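Local coordinates for hypothetical protein TM1553 (Thermotoga maritima, PDB 1VRM), which probably transfers FMN from FAD to target proteins, as in other members of the ApbE family of flavin transferases, at residues T56-F61 / D82-S87; W263-I268 / A302-V307. One frame throughout, in Å; residues are numbered along the deposited sequence. Where two conformers were deposited one is given.

Contact 1 of 2, residues T56-F61 / D82-S87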
ATOM      1  N   THR A  56     -12.631   0.589  -0.032  1.00  4.26           N
ATOM      2  CA  THR A  56     -12.340   1.836  -0.741  1.00  6.11           C
ATOM      3  C   THR A  56     -13.061   3.028  -0.091  1.00  7.47           C
ATOM      4  O   THR A  56     -12.455   4.084   0.123  1.00  9.79           O
ATOM      5  CB  THR A  56     -12.718   1.770  -2.237  1.00  8.28           C
ATOM      6  OG1 THR A  56     -11.974   0.721  -2.875  1.00  6.96           O
ATOM      7  CG2 THR A  56     -12.363   3.057  -2.944  1.00  7.31           C
ATOM      8  N   TYR A  57     -14.348   2.831   0.189  1.00  5.43           N
ATOM      9  CA  TYR A  57     -15.166   3.928   0.716  1.00  8.59           C
ATOM     10  C   TYR A  57     -15.004   4.087   2.221  1.00  8.42           C
ATOM     11  O   TYR A  57     -14.966   5.223   2.742  1.00  9.93           O
ATOM     12  CB  TYR A  57     -16.625   3.759   0.321  1.00  9.83           C
ATOM     13  CG  TYR A  57     -16.742   3.746  -1.202  1.00 14.39           C
ATOM     14  CD1 TYR A  57     -16.133   4.755  -1.955  1.00 20.34           C
ATOM     15  CD2 TYR A  57     -17.355   2.714  -1.865  1.00 26.08           C
ATOM     16  CE1 TYR A  57     -16.175   4.744  -3.344  1.00 31.44           C
ATOM     17  CE2 TYR A  57     -17.408   2.698  -3.257  1.00 24.32           C
ATOM     18  CZ  TYR A  57     -16.814   3.713  -3.982  1.00 28.80           C
ATOM     19  OH  TYR A  57     -16.861   3.711  -5.368  1.00 35.22           O
ATOM     20  N   LYS A  58     -14.861   2.969   2.927  1.00  5.55           N
ATOM     21  CA  LYS A  58     -14.798   3.017   4.375  1.00  5.25           C
ATOM     22  C   LYS A  58     -13.549   3.699   4.886  1.00  6.21           C
ATOM     23  O   LYS A  58     -13.580   4.357   5.948  1.00  7.84           O
ATOM     24  CB  LYS A  58     -14.891   1.615   4.968  1.00  7.76           C
ATOM     25  CG  LYS A  58     -14.831   1.577   6.473  1.00  5.89           C
ATOM     26  CD  LYS A  58     -15.184   0.230   7.038  1.00  8.89           C
ATOM     27  CE  LYS A  58     -15.032   0.217   8.551  1.00 10.29           C
ATOM     28  NZ  LYS A  58     -15.427  -1.098   9.113  1.00 12.13           N
ATOM     29  N   PHE A  59     -12.451   3.497   4.161  1.00  4.79           N
ATOM     30  CA  PHE A  59     -11.152   4.023   4.585  1.00  4.53           C
ATOM     31  C   PHE A  59     -10.671   5.185   3.712  1.00  6.41           C
ATOM     32  O   PHE A  59      -9.525   5.576   3.804  1.00  9.90           O
ATOM     33  CB  PHE A  59     -10.150   2.880   4.696  1.00  6.72           C
ATOM     34  CG  PHE A  59     -10.548   1.880   5.741  1.00  7.23           C
ATOM     35  CD1 PHE A  59     -10.572   2.214   7.064  1.00  8.55           C
ATOM     36  CD2 PHE A  59     -11.017   0.621   5.396  1.00 10.32           C
ATOM     37  CE1 PHE A  59     -10.987   1.274   8.009  1.00 11.39           C
ATOM     38  CE2 PHE A  59     -11.431  -0.303   6.362  1.00 10.91           C
ATOM     39  CZ  PHE A  59     -11.388   0.043   7.659  1.00 11.48           C
ATOM     40  N   SER A  60     -11.562   5.779   2.929  1.00  8.99           N
ATOM     41  CA  SER A  60     -11.265   6.872   2.039  1.00  8.48           C
ATOM     42  C   SER A  60     -10.899   8.149   2.780  1.00  7.50           C
ATOM     43  O   SER A  60     -11.410   8.415   3.869  1.00  8.96           O
ATOM     44  CB  SER A  60     -12.507   7.199   1.175  1.00  8.60           C
ATOM     45  OG  SER A  60     -12.308   8.365   0.393  1.00 10.45           O
ATOM     46  N   PHE A  61     -10.016   8.951   2.193  1.00  9.40           N
ATOM     47  CA  PHE A  61      -9.703  10.240   2.807  1.00  8.10           C
ATOM     48  C   PHE A  61     -10.852  11.202   2.581  1.00 10.43           C
ATOM     49  O   PHE A  61     -11.009  12.145   3.345  1.00 11.96           O
ATOM     50  CB  PHE A  61      -8.396  10.804   2.229  1.00 10.20           C
ATOM     51  CG  PHE A  61      -7.823  11.957   3.000  1.00  8.71           C
ATOM     52  CD1 PHE A  61      -7.003  11.725   4.087  1.00  7.50           C
ATOM     53  CD2 PHE A  61      -8.099  13.272   2.647  1.00 11.30           C
ATOM     54  CE1 PHE A  61      -6.441  12.812   4.803  1.00 10.87           C
ATOM     55  CE2 PHE A  61      -7.556  14.340   3.377  1.00 14.53           C
ATOM     56  CZ  PHE A  61      -6.727  14.069   4.449  1.00 11.79           C
ATOM     57  N   ASP A  82     -15.379   1.010  15.055  1.00  9.63           N
ATOM     58  CA  ASP A  82     -15.598  -0.415  14.979  1.00 10.04           C
ATOM     59  C   ASP A  82     -14.252  -1.170  15.037  1.00  8.27           C
ATOM     60  O   ASP A  82     -13.176  -0.594  14.828  1.00  9.16           O
ATOM     61  CB  ASP A  82     -16.334  -0.726  13.670  1.00 12.23           C
ATOM     62  CG  ASP A  82     -15.514  -0.304  12.465  1.00 18.11           C
ATOM     63  OD1 ASP A  82     -15.464   0.923  12.133  1.00 17.68           O
ATOM     64  OD2 ASP A  82     -14.845  -1.199  11.912  1.00 13.50           O
ATOM     65  N   GLU A  83     -14.314  -2.486  15.270  1.00  9.45           N
ATOM     66  CA  GLU A  83     -13.135  -3.327  15.446  1.00  9.08           C
ATOM     67  C   GLU A  83     -12.263  -3.368  14.224  1.00  9.69           C
ATOM     68  O   GLU A  83     -11.058  -3.367  14.335  1.00  9.03           O
ATOM     69  CB  GLU A  83     -13.584  -4.749  15.838  1.00 12.57           C
ATOM     70  CG  GLU A  83     -12.444  -5.673  16.218  1.00 19.62           C
ATOM     71  N   GLU A  84     -12.868  -3.422  13.048  1.00  7.89           N
ATOM     72  CA  GLU A  84     -12.069  -3.451  11.810  1.00  7.58           C
ATOM     73  C   GLU A  84     -11.193  -2.201  11.691  1.00  7.17           C
ATOM     74  O   GLU A  84      -9.981  -2.246  11.405  1.00  8.65           O
ATOM     75  CB  GLU A  84     -12.969  -3.589  10.580  1.00  9.26           C
ATOM     76  CG  GLU A  84     -12.143  -3.710   9.286  1.00  9.20           C
ATOM     77  CD  GLU A  84     -12.951  -3.715   7.993  1.00  9.91           C
ATOM     78  OE1 GLU A  84     -14.016  -3.036   7.948  1.00 11.90           O
ATOM     79  OE2 GLU A  84     -12.474  -4.384   7.034  1.00 10.09           O
ATOM     80  N   THR A  85     -11.842  -1.081  11.862  1.00  7.18           N
ATOM     81  CA  THR A  85     -11.158   0.188  11.747  1.00  5.93           C
ATOM     82  C   THR A  85     -10.051   0.281  12.819  1.00  5.58           C
ATOM     83  O   THR A  85      -8.900   0.690  12.547  1.00  7.85           O
ATOM     84  CB  THR A  85     -12.155   1.279  12.006  1.00 10.60           C
ATOM     85  OG1 THR A  85     -13.141   1.232  10.981  1.00  9.53           O
ATOM     86  CG2 THR A  85     -11.500   2.632  11.965  1.00 11.57           C
ATOM     87  N   TYR A  86     -10.416  -0.085  14.036  1.00  6.27           N
ATOM     88  CA  TYR A  86      -9.464  -0.008  15.150  1.00  8.27           C
ATOM     89  C   TYR A  86      -8.209  -0.829  14.871  1.00  7.31           C
ATOM     90  O   TYR A  86      -7.062  -0.350  14.997  1.00  7.76           O
ATOM     91  CB  TYR A  86     -10.147  -0.438  16.433  1.00 10.30           C
ATOM     92  CG  TYR A  86      -9.424  -0.014  17.677  1.00  8.43           C
ATOM     93  CD1 TYR A  86      -9.540   1.294  18.133  1.00  8.23           C
ATOM     94  CD2 TYR A  86      -8.705  -0.905  18.435  1.00 10.71           C
ATOM     95  CE1 TYR A  86      -8.888   1.727  19.299  1.00 10.81           C
ATOM     96  CE2 TYR A  86      -8.050  -0.483  19.606  1.00 14.34           C
ATOM     97  CZ  TYR A  86      -8.178   0.829  20.037  1.00 13.66           C
ATOM     98  OH  TYR A  86      -7.563   1.291  21.200  1.00 13.01           O
ATOM     99  N   SER A  87      -8.430  -2.054  14.409  1.00  8.46           N
ATOM    100  CA  SER A  87      -7.339  -2.969  14.166  1.00  7.83           C
ATOM    101  C   SER A  87      -6.463  -2.472  12.998  1.00  5.89           C
ATOM    102  O   SER A  87      -5.234  -2.530  13.058  1.00  8.41           O
ATOM    103  CB  SER A  87      -7.881  -4.352  13.850  0.34  9.11           C
ATOM    104  OG  SER A  87      -8.442  -4.378  12.558  0.34 10.96           O
TER
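Phe59 and Thr85 have the nearest CA atoms of segments 56-61 and 82-87, with Phe59 CA 8.1 Å from Thr85 CA. The gap is therefore bridged by side chains. Phe59 is the first residue to leave helical geometry after helix 41-58. Asp82 sits just before helix 83-98. Lys58 spans the gap as an extended chain, its CG anti to the backbone N (chi1 180°). Lys58 NZ donates to Glu84 OE1 at 2.7 Å, on the anti lone pair of that oxygen. Lys58 NZ also donates to Asp82 OD2 at 2.9 Å, the two side chains meeting tip to tip. Together they form a salt-bridge network, which Arg54 extends through a second salt bridge to Glu84 OE1. Tyr169 OH hydrogen-bonds to Glu84 OE2.

Asp82 is also the N-cap of helix 83-98. Thr85 N donates to Asp82 OD2 at 3.0 Å, and Thr85 OG1 donates to Asp82 OD1 at 2.6 Å. Lys58 NZ and Thr85 N reach OD2 from opposite faces of the carboxylate, so one oxygen serves both cap and salt bridge. Lys58 CG lies over the centre of one face of the Phe59 ring. Glu84 OE1 approaches the ring edge near its plane, and the carboxylate is turned 80° from the ring. Thr85 CA meets the edge in plane. Helix 67-72 continues the packing, with Val67 touching both Phe59 and Thr85.

Contact 2 of 2, residues W263-I268 / A302-V307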
ATOM      1  N   TRP A 263      13.286   5.043  -7.980  1.00  7.06           N
ATOM      2  CA  TRP A 263      12.218   4.922  -8.935  1.00  6.12           C
ATOM      3  C   TRP A 263      11.151   3.908  -8.503  1.00  7.10           C
ATOM      4  O   TRP A 263       9.932   4.144  -8.646  1.00  8.68           O
ATOM      5  CB  TRP A 263      12.735   4.603 -10.328  1.00  9.33           C
ATOM      6  CG  TRP A 263      13.415   5.776 -11.014  1.00  8.13           C
ATOM      7  CD1 TRP A 263      13.383   7.092 -10.654  1.00 12.73           C
ATOM      8  CD2 TRP A 263      14.174   5.721 -12.241  1.00 12.06           C
ATOM      9  NE1 TRP A 263      14.106   7.852 -11.565  1.00 12.83           N
ATOM     10  CE2 TRP A 263      14.579   7.033 -12.550  1.00 10.45           C
ATOM     11  CE3 TRP A 263      14.513   4.696 -13.102  1.00 12.52           C
ATOM     12  CZ2 TRP A 263      15.340   7.327 -13.692  1.00 11.97           C
ATOM     13  CZ3 TRP A 263      15.274   5.003 -14.244  1.00 14.20           C
ATOM     14  CH2 TRP A 263      15.672   6.287 -14.506  1.00 14.25           C
ATOM     15  N   SER A 264      11.593   2.771  -7.978  1.00  6.13           N
ATOM     16  CA  SER A 264      10.631   1.799  -7.423  1.00  6.74           C
ATOM     17  C   SER A 264      11.228   0.857  -6.414  1.00  8.79           C
ATOM     18  O   SER A 264      12.447   0.652  -6.371  1.00  7.12           O
ATOM     19  CB  SER A 264       9.952   1.002  -8.514  1.00  9.93           C
ATOM     20  OG  SER A 264      10.862   0.163  -9.175  1.00  8.99           O
ATOM     21  N   VAL A 265      10.367   0.327  -5.555  1.00  6.42           N
ATOM     22  CA  VAL A 265      10.779  -0.719  -4.620  1.00  5.67           C
ATOM     23  C   VAL A 265       9.681  -1.781  -4.663  1.00  8.45           C
ATOM     24  O   VAL A 265       8.504  -1.441  -4.543  1.00  7.79           O
ATOM     25  CB  VAL A 265      10.876  -0.205  -3.174  1.00  6.82           C
ATOM     26  CG1 VAL A 265      11.076  -1.370  -2.187  1.00  9.13           C
ATOM     27  CG2 VAL A 265      11.973   0.867  -3.008  1.00  7.67           C
ATOM     28  N   THR A 266      10.094  -3.032  -4.841  1.00  6.11           N
ATOM     29  CA  THR A 266       9.210  -4.192  -4.948  1.00  4.88           C
ATOM     30  C   THR A 266       9.547  -5.124  -3.796  1.00  6.95           C
ATOM     31  O   THR A 266      10.735  -5.424  -3.570  1.00  7.04           O
ATOM     32  CB  THR A 266       9.442  -4.972  -6.286  1.00  7.38           C
ATOM     33  OG1 THR A 266       9.159  -4.106  -7.430  1.00  9.36           O
ATOM     34  CG2 THR A 266       8.607  -6.193  -6.316  1.00  9.92           C
ATOM     35  N   ILE A 267       8.522  -5.512  -3.049  1.00  4.43           N
ATOM     36  CA  ILE A 267       8.684  -6.361  -1.883  1.00  5.59           C
ATOM     37  C   ILE A 267       7.854  -7.615  -2.035  1.00  6.69           C
ATOM     38  O   ILE A 267       6.671  -7.547  -2.313  1.00  5.74           O
ATOM     39  CB  ILE A 267       8.127  -5.659  -0.635  1.00  5.97           C
ATOM     40  CG1 ILE A 267       8.825  -4.325  -0.391  1.00 11.36           C
ATOM     41  CG2 ILE A 267       8.139  -6.499   0.592  1.00  6.43           C
ATOM     42  CD1 ILE A 267      10.191  -4.420  -0.099  1.00 13.70           C
ATOM     43  N   ILE A 268       8.524  -8.744  -1.836  1.00  4.71           N
ATOM     44  CA  ILE A 268       7.863 -10.036  -1.664  1.00  4.39           C
ATOM     45  C   ILE A 268       7.761 -10.320  -0.174  1.00  7.07           C
ATOM     46  O   ILE A 268       8.744 -10.226   0.563  1.00  6.29           O
ATOM     47  CB  ILE A 268       8.666 -11.156  -2.326  1.00  5.86           C
ATOM     48  CG1 ILE A 268       8.822 -10.904  -3.828  1.00  8.45           C
ATOM     49  CG2 ILE A 268       8.030 -12.508  -1.963  1.00  8.38           C
ATOM     50  CD1 ILE A 268       9.860 -11.805  -4.485  1.00  6.99           C
ATOM     51  N   ALA A 302      10.675  -8.695   4.375  1.00  8.81           N
ATOM     52  CA  ALA A 302      10.434  -7.941   3.141  1.00  6.80           C
ATOM     53  C   ALA A 302      11.623  -8.204   2.153  1.00  6.65           C
ATOM     54  O   ALA A 302      12.669  -7.580   2.273  1.00  8.66           O
ATOM     55  CB  ALA A 302      10.328  -6.445   3.495  1.00  7.88           C
ATOM     56  N   HIS A 303      11.447  -9.147   1.232  1.00  5.02           N
ATOM     57  CA  HIS A 303      12.443  -9.554   0.301  1.00  6.29           C
ATOM     58  C   HIS A 303      12.331  -8.671  -0.891  1.00  7.87           C
ATOM     59  O   HIS A 303      11.270  -8.651  -1.542  1.00  8.59           O
ATOM     60  CB  HIS A 303      12.230 -11.032   0.001  1.00  7.06           C
ATOM     61  CG  HIS A 303      12.191 -11.812   1.276  1.00  8.83           C
ATOM     62  ND1 HIS A 303      13.307 -11.956   2.084  1.00 12.41           N
ATOM     63  CD2 HIS A 303      11.139 -12.276   1.996  1.00 12.58           C
ATOM     64  CE1 HIS A 303      12.944 -12.530   3.225  1.00 13.92           C
ATOM     65  NE2 HIS A 303      11.641 -12.740   3.195  1.00 10.45           N
ATOM     66  N   LEU A 304      13.400  -7.948  -1.231  1.00  6.10           N
ATOM     67  CA  LEU A 304      13.195  -6.783  -2.078  1.00  6.00           C
ATOM     68  C   LEU A 304      14.101  -6.567  -3.257  1.00  5.94           C
ATOM     69  O   LEU A 304      15.234  -7.060  -3.322  1.00  6.43           O
ATOM     70  CB  LEU A 304      13.202  -5.540  -1.262  1.00  9.25           C
ATOM     71  CG  LEU A 304      14.508  -4.985  -0.773  1.00 10.68           C
ATOM     72  CD1 LEU A 304      14.261  -3.643  -0.100  1.00 15.13           C
ATOM     73  CD2 LEU A 304      15.205  -5.960   0.177  1.00 14.35           C
ATOM     74  N   LEU A 305      13.571  -5.784  -4.184  1.00  6.40           N
ATOM     75  CA  LEU A 305      14.299  -5.307  -5.347  1.00  6.05           C
ATOM     76  C   LEU A 305      14.051  -3.809  -5.433  1.00  6.51           C
ATOM     77  O   LEU A 305      12.886  -3.380  -5.434  1.00  7.44           O
ATOM     78  CB  LEU A 305      13.769  -5.963  -6.613  1.00  6.44           C
ATOM     79  CG  LEU A 305      14.397  -5.551  -7.953  1.00  7.97           C
ATOM     80  CD1 LEU A 305      14.195  -6.594  -8.983  1.00 10.68           C
ATOM     81  CD2 LEU A 305      13.771  -4.266  -8.468  1.00 12.91           C
ATOM     82  N   ILE A 306      15.118  -3.021  -5.524  1.00  4.98           N
ATOM     83  CA  ILE A 306      15.037  -1.570  -5.631  1.00  6.26           C
ATOM     84  C   ILE A 306      15.558  -1.146  -7.003  1.00  7.26           C
ATOM     85  O   ILE A 306      16.600  -1.597  -7.435  1.00  7.61           O
ATOM     86  CB  ILE A 306      15.925  -0.881  -4.568  1.00  6.09           C
ATOM     87  CG1 ILE A 306      15.548  -1.320  -3.162  1.00  9.69           C
ATOM     88  CG2 ILE A 306      15.867   0.626  -4.726  1.00  9.19           C
ATOM     89  CD1 ILE A 306      16.510  -0.933  -2.132  1.00 11.08           C
ATOM     90  N   VAL A 307      14.827  -0.257  -7.683  1.00  5.09           N
ATOM     91  CA  VAL A 307      15.343   0.391  -8.871  1.00  5.10           C
ATOM     92  C   VAL A 307      15.674   1.814  -8.448  1.00  6.87           C
ATOM     93  O   VAL A 307      14.773   2.599  -8.119  1.00  6.89           O
ATOM     94  CB  VAL A 307      14.322   0.440 -10.004  1.00  6.36           C
ATOM     95  CG1 VAL A 307      14.973   1.144 -11.239  1.00 10.84           C
ATOM     96  CG2 VAL A 307      13.808  -0.954 -10.343  1.00  7.80           C
TER
HETATM   97  O   HOH W   1      11.169  -2.232  -7.848  1.00 12.28           O
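Trp263 and Val307 meet at one end of the strand pair, where Val307 CG1 approaches the indole obliquely, 4.0 Å from Trp263 CE3. Arg215 makes a cation-pi contact with the same ring. At the other end Ile268 O lies obliquely to the His303 imidazole, 3.5 Å from His303 CD2, and Thr318 holds His303 ND1 by a hydrogen bond.

Between these rings, strands 264-268 and 303-307 run antiparallel at 164°, their axes 4.6 Å apart. Ser264 with Val307, Thr266 with Leu305 and Ile268 with His303 each exchange two backbone hydrogen bonds. At Val307 a classic beta bulge adds a second donor. Trp263 N and Ser264 N both donate to Val307 O, at 2.9 Å and 3.2 Å.

Val265, Ile267, Leu304 and Ile306 share one face, which packs against helix 272-296, part of the connection between the two strands. Ile267 and Leu304 lie side by side there. The second torsion of Ile267 (chi2 -64°) turns CD1 toward Leu304, and Ile267 CD1 presses to 3.4 Å from Leu304 CB, a tight contact. Strand 219-225 packs on the other face, touching Ile268, Leu305 and Val307. A water on that face hydrogen-bonds to Ser264 OG and Thr266 OG1, each at 2.8 Å, and donates to Leu305 O. Thr232 of the neighbouring strand 229-234 is a further hydrogen-bond partner of Thr266 OG1.

Overall arrangement
Contact 1 closes before contact 2 opens along the chain. Their centres are 27 Å apart, on opposite sides of the chain's centre. The nearest atoms are about 19 Å apart, so the two do not touch. Contact 1 joins the end of helix 41-58 to the start of helix 83-98. Contact 2 pairs neighbouring strands 262-269 and 303-308 within an eight-stranded antiparallel sheet. They share no helix or strand. Helix 41-58 nevertheless follows strand 28-35 of that same sheet directly in the chain. Both belong to the ApbE-family part of the chain: contact 1, partly buried, joins two helix ends, and contact 2 is a buried strand pair.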